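Local coordinates for phosphate transport system protein phoU (Streptococcus pneumoniae, PDB 2I0M) that probably takes part in regulating phosphate uptake, as a zinc-binding homodimer of the PhoU family, at residues A[49-53]-A[90-95]; A[42-46]-A[101-105]; A[125-129]-A[151-155]; A[145-149]-A[197-201]; A[9-13]-A[79-83]. All blocks are in the same frame, centred on the assembly; numbering follows the deposited sequence.

Contact 1. Residues A[49-53]-A[90-95]; sequences DHAIN and LERMGD. With ZN (zinc ion), chain D.
The carboxylates of Asp49 and Asp95 meet at their oxygens, the side chains crossing at about a right angle and the planes about 45° apart, and Asp49 OD2 comes within 3.0 Å of Asp95 OD1. Beside them the amide of Asn53 stands at 69° to the carboxylate of Glu91, with ND2 2.9 Å from OE2. That carboxylate holds a zinc ion unevenly through both oxygens, OE2 at 2.3 Å and OE1 at 2.6 Å. Asp95 adds a single bond from OD2, at 2.0 Å, and Asp214 of the second subunit completes the site, which therefore joins the two chains. A bend at chi2 of Glu91 (46°) directs its carboxylate to the metal, while Ile52 CG2 packs 3.6 Å from Glu91 CB. One water bridges the nearly antiparallel helices, donating to Asp49 OD1 and to Gly94 O. Such crowding of acids is understandable around a cation: the closeness of Asp49 and Asp95 would probably be costly without the nearby zinc and that water.

Contact 2. Residues A[42-46]-A[101-105]; sequences AELII and AKAVL
Ile46 and Leu105 reach toward each other tip to tip, Ile46 CD1 lying 3.6 Å from Leu105 CD1. With CG1 of Ile46 beside the backbone N (chi1 -64°) and the chain nearly extended beyond it (chi2 162°), CD1 is carried across the gap, where it also rests on the aliphatic stem of Lys102, 3.8 Å from its CG; these two side chains meet obliquely. Where the helices come nearest, both present alanine. The CA atoms of Ala42 and Ala101 are 4.5 Å apart, and each methyl sits over the partner's backbone, Ala42 CB being 3.3 Å from Ala101 O. Ile45 closes one flank of Ala101, its CG2 3.8 Å from Ala101 CB, and Leu105 CD2 leans on Ala42 CB. No hydrogen bond crosses the contact; its side chains meet through carbon atoms, and small residues are what let the segment axes approach to 8.8 Å at 142°. It joins helix 39-66 near its start to the last turns of helix 74-105, while Ala103, on another side of the latter, packs against Gln182 and Ile186 of helix 177-209.

Contact 3. Residues A[125-129]-A[151-155]; sequences LSLSM and KDEQI
Apolar contact dominates where Leu125 and Met129 meet Ile155. The CD2 branch of Leu125 rests against both Ile155 CG1, at 3.8 Å, and Gln154 CB, at 3.5 Å, its side chain crossing that of Gln154 at about a right angle. The other branch, CD1, lies on the aliphatic part of Lys151, 4.0 Å from CD. Sulfur packing comes next: Met129 SD touches Ile155 CD1 at 3.4 Å, and a turn about chi3 (76°) brings CE to 4.0 Å from Asp152 N. Met129 and Lys151 lie alongside one another, pointing opposite ways. Polar groups contribute no bond between the segments; Ser126 OG, though 3.4 Å from Ile155 CD1, is hydrogen-bonded to Met122 O within its own helix. Asp152 points its carboxylate away from this layer, into the zinc site it forms with Asp156, Glu191 and Asp195. Helix 177-209 lies against both segments, touching Ser126 through Leu190 and Phe193 and Ile155 through Ala194, while Leu127 turns to helix 5-35.

Contact 4. Residues A[145-149]-A[197-201]; sequences AISIA and IANIC
An antiparallel helix pair in the second PhoU domain brings helix 142-150 against helix 177-209, with segment axes 8.6 Å apart at 158°. Small residues at the interface make this closeness possible: the CA atoms of Ala149 and Ala198 are only 4.4 Å apart. Cys201 is central to the contact. Its SG, beside its own backbone N at a chi1 of -69°, is directed back along the helix and lies among the 145-149 backbone and Ile148, 3.2 Å from Ala145 O and 3.7 Å from Ile148 CG2. Ala149 CB leans on the CB of the same cysteine at 3.9 Å. Ile148 and Ile197 cross at about a right angle and meet through their CG2 methyls, 4.0 Å apart, extending the apolar layer toward helix 117-136, where Ile148 touches Asp132 and Ala136, and Ile197 touches Leu130. On another side, Ile197 and Ile200 pack on helix 74-105. The alanine at the other end of the interface sits directly on the opposing main chain, Ala145 CB lying 3.5 Å from Cys201 O.

Contact 5. Residues A[9-13]-A[79-83]; sequences LHELE and FVISI. With ZN (zinc ion), chain C.
The Phe79 ring is wedged against the turn formed by Leu9 and Glu13. At its edge and in its plane lies Glu13 CB, 3.7 Å from Phe79 CZ, and farther round the same rim Glu13 OE2 comes to 3.6 Å from Phe79 CE1, the carboxylate standing at 79° to the ring. Leu9 O approaches CE2 obliquely at 3.7 Å. Over one face lies Ile83 CG1, 3.7 Å above the ring plane and offset toward the rim. Beside the aromatic group, Leu12 and Ile83 overlap flank to flank with their ends reversed, Leu12 CD2 3.6 Å from Ile83 CG2, and Leu9 CD2 meets Val80 CG2 at 3.9 Å. CG of Phe79 lies opposite the backbone N (chi1 176°), which extends the ring toward helix 5-35. The segment axes run nearly parallel, 10.9 Å apart at closest approach. In the next shell, Cys63 of helix 39-66 touches both Leu12 and Ile83, and Phe137, Pro138 and His140 pack on Glu13. On the side turned from this interface, His10 NE2 binds a separate zinc ion. Because aromatic C-H edges carry slight positive charge, the buried carboxylate of Glu13 is probably weakly favoured beside Phe79, in a largely apolar setting.

How the contacts relate
Contacts 1, 4 and 5 are buried, whereas 2 and 3 are partly so, and they show one helical scaffold serving different chemistry. Contacts 1 and 2 both pair helix 39-66 with helix 74-105, but the pairing passes from metal-binding acids at the subunit boundary to apolar packing about 14 Å away, centre to centre. Contact 5 uses helix 74-105 on the other side of the chain's centre from contact 2, with a near-parallel partner. Contacts 3 and 4 belong to the second PhoU domain and touch through Met129 with Ile148 and Ile197. Contacts 1 and 4 meet where Met93 CE packs 3.4 Å from Ile197 CG1, joining the two domain sequences by an apolar seam.

Contact 1. Residues A[49-53]-A[90-95]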
loop_
_atom_site.group_PDB
_atom_site.type_symbol
_atom_site.label_atom_id
_atom_site.label_comp_id
_atom_site.label_asym_id
_atom_site.label_seq_id
_atom_site.Cartn_x
_atom_site.Cartn_y
_atom_site.Cartn_z
ATOM N N ASP A 49 -10.035 9.302 -12.837
ATOM C CA ASP A 49 -9.439 8.185 -12.104
ATOM C C ASP A 49 -9.923 6.808 -12.592
ATOM O O ASP A 49 -9.133 5.881 -12.665
ATOM C CB ASP A 49 -9.615 8.312 -10.586
ATOM C CG ASP A 49 -8.827 7.249 -9.832
ATOM O OD1 ASP A 49 -7.585 7.392 -9.689
ATOM O OD2 ASP A 49 -9.437 6.242 -9.417
ATOM N N HIS A 50 -11.196 6.691 -12.953
ATOM C CA HIS A 50 -11.755 5.412 -13.410
ATOM C C HIS A 50 -11.117 4.831 -14.683
ATOM O O HIS A 50 -11.133 3.614 -14.879
ATOM C CB HIS A 50 -13.281 5.480 -13.590
ATOM C CG HIS A 50 -13.903 4.142 -13.839
ATOM N ND1 HIS A 50 -14.446 3.785 -15.055
ATOM C CD2 HIS A 50 -14.016 3.051 -13.041
ATOM C CE1 HIS A 50 -14.908 2.548 -14.982
ATOM N NE2 HIS A 50 -14.648 2.074 -13.775
ATOM N N ALA A 51 -10.568 5.691 -15.541
ATOM C CA ALA A 51 -9.812 5.216 -16.698
ATOM C C ALA A 51 -8.535 4.445 -16.289
ATOM O O ALA A 51 -8.086 3.550 -17.004
ATOM C CB ALA A 51 -9.485 6.360 -17.637
ATOM N N ILE A 52 -7.973 4.775 -15.130
ATOM C CA ILE A 52 -6.813 4.034 -14.610
ATOM C C ILE A 52 -7.274 2.675 -14.052
ATOM O O ILE A 52 -6.611 1.649 -14.255
ATOM C CB ILE A 52 -6.024 4.847 -13.545
ATOM C CG1 ILE A 52 -5.454 6.138 -14.172
ATOM C CG2 ILE A 52 -4.874 3.989 -12.948
ATOM C CD1 ILE A 52 -5.001 7.197 -13.198
ATOM N N ASN A 53 -8.422 2.671 -13.369
ATOM C CA ASN A 53 -9.029 1.433 -12.915
ATOM C C ASN A 53 -9.263 0.545 -14.141
ATOM O O ASN A 53 -8.794 -0.600 -14.179
ATOM C CB ASN A 53 -10.350 1.720 -12.196
ATOM C CG ASN A 53 -10.164 2.240 -10.773
ATOM O OD1 ASN A 53 -10.914 1.852 -9.882
ATOM N ND2 ASN A 53 -9.201 3.129 -10.555
ATOM N N LEU A 90 0.002 0.601 -9.355
ATOM C CA LEU A 90 -0.122 1.757 -10.195
ATOM C C LEU A 90 -1.521 2.375 -10.036
ATOM O O LEU A 90 -1.630 3.586 -9.868
ATOM C CB LEU A 90 0.173 1.350 -11.642
ATOM C CG LEU A 90 1.168 2.029 -12.582
ATOM C CD1 LEU A 90 2.560 2.378 -11.971
ATOM C CD2 LEU A 90 1.316 1.125 -13.802
ATOM N N GLU A 91 -2.588 1.572 -10.038
ATOM C CA GLU A 91 -3.903 2.176 -9.760
ATOM C C GLU A 91 -4.073 2.721 -8.346
ATOM O O GLU A 91 -4.864 3.637 -8.129
ATOM C CB GLU A 91 -5.133 1.444 -10.395
ATOM C CG GLU A 91 -6.148 0.648 -9.611
ATOM C CD GLU A 91 -6.694 1.271 -8.333
ATOM O OE1 GLU A 91 -6.031 1.081 -7.291
ATOM O OE2 GLU A 91 -7.804 1.874 -8.342
ATOM N N ARG A 92 -3.295 2.200 -7.396
ATOM C CA ARG A 92 -3.311 2.758 -6.036
ATOM C C ARG A 92 -2.529 4.072 -6.004
ATOM O O ARG A 92 -2.954 5.034 -5.369
ATOM C CB ARG A 92 -2.842 1.737 -5.003
ATOM C CG ARG A 92 -3.837 0.578 -4.878
ATOM C CD ARG A 92 -3.332 -0.515 -4.000
ATOM N NE ARG A 92 -4.211 -1.684 -4.006
ATOM C CZ ARG A 92 -3.929 -2.826 -3.380
ATOM N NH1 ARG A 92 -2.784 -2.946 -2.699
ATOM N NH2 ARG A 92 -4.792 -3.846 -3.423
ATOM N N MET A 93 -1.414 4.115 -6.724
ATOM C CA MET A 93 -0.701 5.385 -6.988
ATOM C C MET A 93 -1.654 6.452 -7.549
ATOM O O MET A 93 -1.800 7.528 -6.962
ATOM C CB MET A 93 0.493 5.139 -7.906
ATOM C CG MET A 93 1.589 4.321 -7.181
ATOM S SD MET A 93 2.900 3.664 -8.220
ATOM C CE MET A 93 3.509 5.209 -8.820
ATOM N N GLY A 94 -2.321 6.121 -8.656
ATOM C CA GLY A 94 -3.439 6.901 -9.205
ATOM C C GLY A 94 -4.481 7.410 -8.212
ATOM O O GLY A 94 -4.811 8.584 -8.220
ATOM N N ASP A 95 -5.011 6.540 -7.357
ATOM C CA ASP A 95 -5.995 6.958 -6.331
ATOM C C ASP A 95 -5.443 8.045 -5.384
ATOM O O ASP A 95 -6.173 8.923 -4.949
ATOM C CB ASP A 95 -6.410 5.773 -5.470
ATOM C CG ASP A 95 -7.182 4.697 -6.232
ATOM O OD1 ASP A 95 -7.856 4.950 -7.275
ATOM O OD2 ASP A 95 -7.143 3.561 -5.715
HETATM ZN ZN ZN D . -8.184 1.869 -6.095
HETATM O O HOH W 1 -6.305 9.472 -10.352
#

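Contact 2. Residues A[42-46]-A[101-105]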
loop_
_atom_site.group_PDB
_atom_site.type_symbol
_atom_site.label_atom_id
_atom_site.label_comp_id
_atom_site.label_asym_id
_atom_site.label_seq_id
_atom_site.Cartn_x
_atom_site.Cartn_y
_atom_site.Cartn_z
ATOM N N ALA A 42 -8.331 19.899 -10.596
ATOM C CA ALA A 42 -8.521 18.880 -9.574
ATOM C C ALA A 42 -9.735 18.007 -9.887
ATOM O O ALA A 42 -9.662 16.780 -9.761
ATOM C CB ALA A 42 -8.647 19.510 -8.193
ATOM N N GLU A 43 -10.832 18.643 -10.307
ATOM C CA GLU A 43 -12.084 17.941 -10.614
ATOM C C GLU A 43 -11.972 16.986 -11.798
ATOM O O GLU A 43 -12.559 15.913 -11.786
ATOM C CB GLU A 43 -13.235 18.934 -10.866
ATOM C CG GLU A 43 -14.315 18.928 -9.800
ATOM C CD GLU A 43 -15.725 19.002 -10.388
ATOM O OE1 GLU A 43 -15.983 18.332 -11.417
ATOM O OE2 GLU A 43 -16.586 19.714 -9.818
ATOM N N LEU A 44 -11.240 17.401 -12.830
ATOM C CA LEU A 44 -10.995 16.557 -13.999
ATOM C C LEU A 44 -10.122 15.353 -13.627
ATOM O O LEU A 44 -10.328 14.251 -14.139
ATOM C CB LEU A 44 -10.383 17.362 -15.161
ATOM C CG LEU A 44 -11.111 18.638 -15.642
ATOM C CD1 LEU A 44 -10.254 19.450 -16.611
ATOM C CD2 LEU A 44 -12.514 18.374 -16.245
ATOM N N ILE A 45 -9.174 15.550 -12.714
ATOM C CA ILE A 45 -8.364 14.432 -12.198
ATOM C C ILE A 45 -9.240 13.405 -11.473
ATOM O O ILE A 45 -9.057 12.186 -11.630
ATOM C CB ILE A 45 -7.273 14.911 -11.210
ATOM C CG1 ILE A 45 -6.187 15.696 -11.950
ATOM C CG2 ILE A 45 -6.688 13.718 -10.415
ATOM C CD1 ILE A 45 -5.505 16.744 -11.097
ATOM N N ILE A 46 -10.162 13.903 -10.656
ATOM C CA ILE A 46 -11.019 13.049 -9.860
ATOM C C ILE A 46 -11.905 12.205 -10.785
ATOM O O ILE A 46 -12.015 10.996 -10.615
ATOM C CB ILE A 46 -11.836 13.883 -8.847
ATOM C CG1 ILE A 46 -10.887 14.548 -7.841
ATOM C CG2 ILE A 46 -12.895 13.027 -8.132
ATOM C CD1 ILE A 46 -11.507 15.715 -7.087
ATOM N N ALA A 101 -5.920 15.766 -5.382
ATOM C CA ALA A 101 -6.869 16.604 -6.087
ATOM C C ALA A 101 -8.086 16.917 -5.221
ATOM O O ALA A 101 -8.559 18.043 -5.238
ATOM C CB ALA A 101 -7.278 15.961 -7.418
ATOM N N LYS A 102 -8.573 15.940 -4.449
ATOM C CA LYS A 102 -9.687 16.172 -3.513
ATOM C C LYS A 102 -9.321 17.138 -2.385
ATOM O O LYS A 102 -10.121 17.993 -2.019
ATOM C CB LYS A 102 -10.212 14.865 -2.919
ATOM C CG LYS A 102 -10.670 13.846 -3.941
ATOM C CD LYS A 102 -11.303 12.649 -3.260
ATOM C CE LYS A 102 -11.543 11.520 -4.245
ATOM N NZ LYS A 102 -12.502 10.528 -3.690
ATOM N N ALA A 103 -8.115 17.000 -1.840
ATOM C CA ALA A 103 -7.631 17.919 -0.812
ATOM C C ALA A 103 -7.516 19.365 -1.332
ATOM O O ALA A 103 -7.692 20.308 -0.571
ATOM C CB ALA A 103 -6.304 17.438 -0.246
ATOM N N VAL A 104 -7.222 19.523 -2.625
ATOM C CA VAL A 104 -7.134 20.836 -3.267
ATOM C C VAL A 104 -8.496 21.530 -3.299
ATOM O O VAL A 104 -8.567 22.754 -3.258
ATOM C CB VAL A 104 -6.512 20.745 -4.698
ATOM C CG1 VAL A 104 -6.715 22.047 -5.488
ATOM C CG2 VAL A 104 -5.024 20.384 -4.621
ATOM N N LEU A 105 -9.569 20.745 -3.362
ATOM C CA LEU A 105 -10.937 21.282 -3.353
ATOM C C LEU A 105 -11.352 21.759 -1.963
ATOM O O LEU A 105 -12.286 22.547 -1.821
ATOM C CB LEU A 105 -11.942 20.229 -3.832
ATOM C CG LEU A 105 -11.796 19.549 -5.193
ATOM C CD1 LEU A 105 -12.894 18.505 -5.343
ATOM C CD2 LEU A 105 -11.854 20.555 -6.323
#

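Contact 3. Residues A[125-129]-A[151-155]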
loop_
_atom_site.group_PDB
_atom_site.type_symbol
_atom_site.label_atom_id
_atom_site.label_comp_id
_atom_site.label_asym_id
_atom_site.label_seq_id
_atom_site.Cartn_x
_atom_site.Cartn_y
_atom_site.Cartn_z
ATOM N N LEU A 125 10.619 14.773 -6.152
ATOM C CA LEU A 125 11.329 13.499 -5.949
ATOM C C LEU A 125 10.405 12.297 -6.194
ATOM O O LEU A 125 10.819 11.286 -6.763
ATOM C CB LEU A 125 12.009 13.432 -4.568
ATOM C CG LEU A 125 12.768 12.142 -4.154
ATOM C CD1 LEU A 125 14.008 11.819 -5.013
ATOM C CD2 LEU A 125 13.168 12.183 -2.691
ATOM N N SER A 126 9.142 12.432 -5.801
ATOM C CA SER A 126 8.114 11.443 -6.114
ATOM C C SER A 126 7.981 11.235 -7.629
ATOM O O SER A 126 8.035 10.106 -8.121
ATOM C CB SER A 126 6.772 11.865 -5.500
ATOM O OG SER A 126 6.820 11.767 -4.082
ATOM N N LEU A 127 7.804 12.325 -8.360
ATOM C CA LEU A 127 7.679 12.263 -9.813
ATOM C C LEU A 127 8.896 11.620 -10.474
ATOM O O LEU A 127 8.743 10.761 -11.336
ATOM C CB LEU A 127 7.465 13.652 -10.394
ATOM C CG LEU A 127 6.113 14.322 -10.136
ATOM C CD1 LEU A 127 6.051 15.635 -10.941
ATOM C CD2 LEU A 127 4.964 13.408 -10.525
ATOM N N SER A 128 10.098 12.018 -10.072
ATOM C CA SER A 128 11.274 11.558 -10.785
ATOM C C SER A 128 11.539 10.085 -10.497
ATOM O O SER A 128 12.030 9.369 -11.355
ATOM C CB SER A 128 12.495 12.438 -10.516
ATOM O OG SER A 128 13.083 12.130 -9.279
ATOM N N MET A 129 11.171 9.642 -9.301
ATOM C CA MET A 129 11.196 8.223 -8.934
ATOM C C MET A 129 10.357 7.395 -9.908
ATOM O O MET A 129 10.820 6.349 -10.376
ATOM C CB MET A 129 10.708 8.017 -7.495
ATOM C CG MET A 129 11.777 8.166 -6.379
ATOM S SD MET A 129 11.038 8.170 -4.685
ATOM C CE MET A 129 10.683 6.434 -4.499
ATOM N N LYS A 151 15.606 5.991 -2.699
ATOM C CA LYS A 151 15.193 7.401 -2.603
ATOM C C LYS A 151 13.935 7.634 -1.757
ATOM O O LYS A 151 13.638 8.766 -1.398
ATOM C CB LYS A 151 15.022 8.015 -3.988
ATOM C CG LYS A 151 16.328 8.138 -4.748
ATOM C CD LYS A 151 16.087 8.654 -6.161
ATOM C CE LYS A 151 17.409 8.835 -6.896
ATOM N NZ LYS A 151 17.252 9.827 -7.987
ATOM N N ASP A 152 13.214 6.559 -1.444
ATOM C CA ASP A 152 12.053 6.628 -0.554
ATOM C C ASP A 152 12.417 7.045 0.872
ATOM O O ASP A 152 11.604 7.684 1.541
ATOM C CB ASP A 152 11.290 5.300 -0.546
ATOM C CG ASP A 152 9.904 5.421 0.065
ATOM O OD1 ASP A 152 9.107 6.276 -0.367
ATOM O OD2 ASP A 152 9.613 4.643 0.989
ATOM N N GLU A 153 13.621 6.686 1.334
ATOM C CA GLU A 153 14.162 7.215 2.597
ATOM C C GLU A 153 13.979 8.733 2.666
ATOM O O GLU A 153 13.477 9.249 3.656
ATOM C CB GLU A 153 15.651 6.847 2.793
ATOM C CG GLU A 153 16.112 6.840 4.276
ATOM C CD GLU A 153 17.644 6.738 4.479
ATOM O OE1 GLU A 153 18.392 6.428 3.520
ATOM O OE2 GLU A 153 18.113 6.966 5.619
ATOM N N GLN A 154 14.357 9.433 1.596
ATOM C CA GLN A 154 14.224 10.894 1.534
ATOM C C GLN A 154 12.773 11.391 1.600
ATOM O O GLN A 154 12.487 12.397 2.264
ATOM C CB GLN A 154 14.922 11.463 0.295
ATOM C CG GLN A 154 16.425 11.564 0.427
ATOM C CD GLN A 154 17.152 10.382 -0.194
ATOM O OE1 GLN A 154 17.606 9.474 0.516
ATOM N NE2 GLN A 154 17.275 10.390 -1.530
ATOM N N ILE A 155 11.874 10.699 0.902
ATOM C CA ILE A 155 10.452 11.030 0.943
ATOM C C ILE A 155 9.855 10.869 2.343
ATOM O O ILE A 155 9.062 11.712 2.780
ATOM C CB ILE A 155 9.664 10.324 -0.182
ATOM C CG1 ILE A 155 9.729 11.217 -1.433
ATOM C CG2 ILE A 155 8.204 10.111 0.188
ATOM C CD1 ILE A 155 9.654 10.492 -2.676
#

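Contact 4. Residues A[145-149]-A[197-201]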
loop_
_atom_site.group_PDB
_atom_site.type_symbol
_atom_site.label_atom_id
_atom_site.label_comp_id
_atom_site.label_asym_id
_atom_site.label_seq_id
_atom_site.Cartn_x
_atom_site.Cartn_y
_atom_site.Cartn_z
ATOM N N ALA A 145 16.370 -0.649 -10.155
ATOM C CA ALA A 145 15.200 -0.739 -9.267
ATOM C C ALA A 145 15.563 -0.410 -7.825
ATOM O O ALA A 145 14.923 0.428 -7.204
ATOM C CB ALA A 145 14.547 -2.119 -9.349
ATOM N N ILE A 146 16.602 -1.071 -7.312
ATOM C CA ILE A 146 17.070 -0.902 -5.934
ATOM C C ILE A 146 17.488 0.544 -5.626
ATOM O O ILE A 146 17.115 1.085 -4.574
ATOM C CB ILE A 146 18.224 -1.879 -5.611
ATOM C CG1 ILE A 146 17.700 -3.318 -5.567
ATOM C CG2 ILE A 146 18.922 -1.499 -4.299
ATOM C CD1 ILE A 146 18.783 -4.381 -5.537
ATOM N N SER A 147 18.251 1.164 -6.531
ATOM C CA SER A 147 18.629 2.563 -6.359
ATOM C C SER A 147 17.403 3.506 -6.323
ATOM O O SER A 147 17.365 4.431 -5.506
ATOM C CB SER A 147 19.671 3.001 -7.398
ATOM O OG SER A 147 19.120 2.950 -8.704
ATOM N N ILE A 148 16.397 3.248 -7.163
ATOM C CA ILE A 148 15.134 4.011 -7.112
ATOM C C ILE A 148 14.385 3.864 -5.778
ATOM O O ILE A 148 13.957 4.870 -5.185
ATOM C CB ILE A 148 14.194 3.664 -8.294
ATOM C CG1 ILE A 148 14.835 4.100 -9.627
ATOM C CG2 ILE A 148 12.797 4.308 -8.108
ATOM C CD1 ILE A 148 14.247 3.411 -10.828
ATOM N N ALA A 149 14.237 2.617 -5.316
ATOM C CA ALA A 149 13.578 2.310 -4.041
ATOM C C ALA A 149 14.215 3.059 -2.884
ATOM O O ALA A 149 13.509 3.520 -1.991
ATOM C CB ALA A 149 13.585 0.796 -3.758
ATOM N N ILE A 197 5.822 2.814 -5.577
ATOM C CA ILE A 197 6.977 2.798 -6.494
ATOM C C ILE A 197 8.054 1.833 -5.992
ATOM O O ILE A 197 8.610 1.050 -6.779
ATOM C CB ILE A 197 7.582 4.214 -6.685
ATOM C CG1 ILE A 197 6.563 5.129 -7.385
ATOM C CG2 ILE A 197 8.885 4.156 -7.473
ATOM C CD1 ILE A 197 6.916 6.606 -7.355
ATOM N N ALA A 198 8.339 1.899 -4.687
ATOM C CA ALA A 198 9.318 1.039 -4.042
ATOM C C ALA A 198 8.881 -0.434 -4.118
ATOM O O ALA A 198 9.687 -1.305 -4.403
ATOM C CB ALA A 198 9.513 1.471 -2.571
ATOM N N ASN A 199 7.607 -0.693 -3.840
ATOM C CA ASN A 199 6.986 -1.972 -4.099
ATOM C C ASN A 199 7.165 -2.479 -5.545
ATOM O O ASN A 199 7.404 -3.661 -5.742
ATOM C CB ASN A 199 5.500 -1.938 -3.713
ATOM C CG ASN A 199 5.272 -1.964 -2.192
ATOM O OD1 ASN A 199 4.264 -1.434 -1.689
ATOM N ND2 ASN A 199 6.193 -2.583 -1.462
ATOM N N ILE A 200 7.091 -1.605 -6.547
ATOM C CA ILE A 200 7.229 -2.061 -7.938
ATOM C C ILE A 200 8.687 -2.411 -8.206
ATOM O O ILE A 200 8.985 -3.407 -8.869
ATOM C CB ILE A 200 6.672 -1.059 -8.977
ATOM C CG1 ILE A 200 5.177 -0.800 -8.744
ATOM C CG2 ILE A 200 6.882 -1.583 -10.403
ATOM C CD1 ILE A 200 4.613 0.355 -9.545
ATOM N N CYS A 201 9.578 -1.614 -7.619
ATOM C CA CYS A 201 11.015 -1.886 -7.566
ATOM C C CYS A 201 11.380 -3.270 -7.021
ATOM O O CYS A 201 12.168 -3.972 -7.625
ATOM C CB CYS A 201 11.740 -0.771 -6.799
ATOM S SG CYS A 201 11.763 0.833 -7.662
#

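Contact 5. Residues A[9-13]-A[79-83]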
loop_
_atom_site.group_PDB
_atom_site.type_symbol
_atom_site.label_atom_id
_atom_site.label_comp_id
_atom_site.label_asym_id
_atom_site.label_seq_id
_atom_site.Cartn_x
_atom_site.Cartn_y
_atom_site.Cartn_z
ATOM N N LEU A 9 4.350 -10.908 -24.719
ATOM C CA LEU A 9 4.826 -10.419 -23.429
ATOM C C LEU A 9 5.310 -8.982 -23.550
ATOM O O LEU A 9 4.944 -8.123 -22.750
ATOM C CB LEU A 9 5.952 -11.304 -22.883
ATOM C CG LEU A 9 5.595 -12.745 -22.525
ATOM C CD1 LEU A 9 6.698 -13.368 -21.673
ATOM C CD2 LEU A 9 4.263 -12.804 -21.812
ATOM N N HIS A 10 6.137 -8.741 -24.560
ATOM C CA HIS A 10 6.650 -7.414 -24.849
ATOM C C HIS A 10 5.518 -6.406 -25.012
ATOM O O HIS A 10 5.592 -5.296 -24.487
ATOM C CB HIS A 10 7.524 -7.431 -26.105
ATOM C CG HIS A 10 7.806 -6.065 -26.628
ATOM N ND1 HIS A 10 8.748 -5.236 -26.056
ATOM C CD2 HIS A 10 7.214 -5.348 -27.606
ATOM C CE1 HIS A 10 8.748 -4.080 -26.686
ATOM N NE2 HIS A 10 7.831 -4.126 -27.633
ATOM N N GLU A 11 4.474 -6.802 -25.740
ATOM C CA GLU A 11 3.282 -5.965 -25.904
ATOM C C GLU A 11 2.544 -5.748 -24.590
ATOM O O GLU A 11 2.050 -4.661 -24.338
ATOM C CB GLU A 11 2.353 -6.535 -26.985
ATOM C CG GLU A 11 2.681 -6.023 -28.389
ATOM C CD GLU A 11 2.221 -6.955 -29.510
ATOM O OE1 GLU A 11 2.719 -6.799 -30.654
ATOM O OE2 GLU A 11 1.367 -7.840 -29.263
ATOM N N LEU A 12 2.489 -6.783 -23.748
ATOM C CA LEU A 12 1.945 -6.659 -22.396
ATOM C C LEU A 12 2.755 -5.670 -21.555
ATOM O O LEU A 12 2.194 -4.871 -20.810
ATOM C CB LEU A 12 1.900 -8.024 -21.690
ATOM C CG LEU A 12 0.907 -8.276 -20.538
ATOM C CD1 LEU A 12 1.542 -9.182 -19.486
ATOM C CD2 LEU A 12 0.392 -7.008 -19.889
ATOM N N GLU A 13 4.072 -5.720 -21.672
ATOM C CA GLU A 13 4.905 -4.724 -20.997
ATOM C C GLU A 13 4.602 -3.278 -21.442
ATOM O O GLU A 13 4.657 -2.351 -20.629
ATOM C CB GLU A 13 6.382 -5.038 -21.193
ATOM C CG GLU A 13 7.300 -4.130 -20.399
ATOM C CD GLU A 13 8.697 -4.693 -20.284
ATOM O OE1 GLU A 13 9.371 -4.871 -21.320
ATOM O OE2 GLU A 13 9.114 -4.965 -19.143
ATOM N N PHE A 79 7.339 -12.875 -14.853
ATOM C CA PHE A 79 7.080 -11.657 -15.594
ATOM C C PHE A 79 5.615 -11.272 -15.530
ATOM O O PHE A 79 5.296 -10.204 -15.067
ATOM C CB PHE A 79 7.549 -11.738 -17.053
ATOM C CG PHE A 79 7.203 -10.511 -17.844
ATOM C CD1 PHE A 79 8.015 -9.378 -17.784
ATOM C CD2 PHE A 79 6.041 -10.459 -18.604
ATOM C CE1 PHE A 79 7.701 -8.238 -18.492
ATOM C CE2 PHE A 79 5.709 -9.320 -19.301
ATOM C CZ PHE A 79 6.541 -8.204 -19.253
ATOM N N VAL A 80 4.737 -12.150 -16.006
ATOM C CA VAL A 80 3.295 -11.901 -16.009
ATOM C C VAL A 80 2.777 -11.598 -14.575
ATOM O O VAL A 80 1.928 -10.714 -14.392
ATOM C CB VAL A 80 2.536 -13.066 -16.698
ATOM C CG1 VAL A 80 1.042 -12.928 -16.548
ATOM C CG2 VAL A 80 2.905 -13.143 -18.166
ATOM N N ILE A 81 3.316 -12.304 -13.576
ATOM C CA ILE A 81 2.972 -12.064 -12.167
ATOM C C ILE A 81 3.404 -10.658 -11.737
ATOM O O ILE A 81 2.721 -10.000 -10.964
ATOM C CB ILE A 81 3.615 -13.130 -11.225
ATOM C CG1 ILE A 81 2.984 -14.523 -11.452
ATOM C CG2 ILE A 81 3.488 -12.711 -9.743
ATOM C CD1 ILE A 81 3.648 -15.676 -10.658
ATOM N N SER A 82 4.535 -10.199 -12.260
ATOM C CA SER A 82 5.058 -8.876 -11.955
ATOM C C SER A 82 4.198 -7.761 -12.551
ATOM O O SER A 82 4.029 -6.726 -11.938
ATOM C CB SER A 82 6.501 -8.747 -12.454
ATOM O OG SER A 82 7.340 -9.680 -11.800
ATOM N N ILE A 83 3.689 -7.971 -13.760
ATOM C CA ILE A 83 2.808 -7.008 -14.411
ATOM C C ILE A 83 1.472 -6.922 -13.646
ATOM O O ILE A 83 1.005 -5.826 -13.335
ATOM C CB ILE A 83 2.583 -7.365 -15.897
ATOM C CG1 ILE A 83 3.907 -7.320 -16.701
ATOM C CG2 ILE A 83 1.472 -6.514 -16.501
ATOM C CD1 ILE A 83 4.480 -5.924 -17.060
HETATM ZN ZN ZN C . 7.445 -2.688 -29.222
#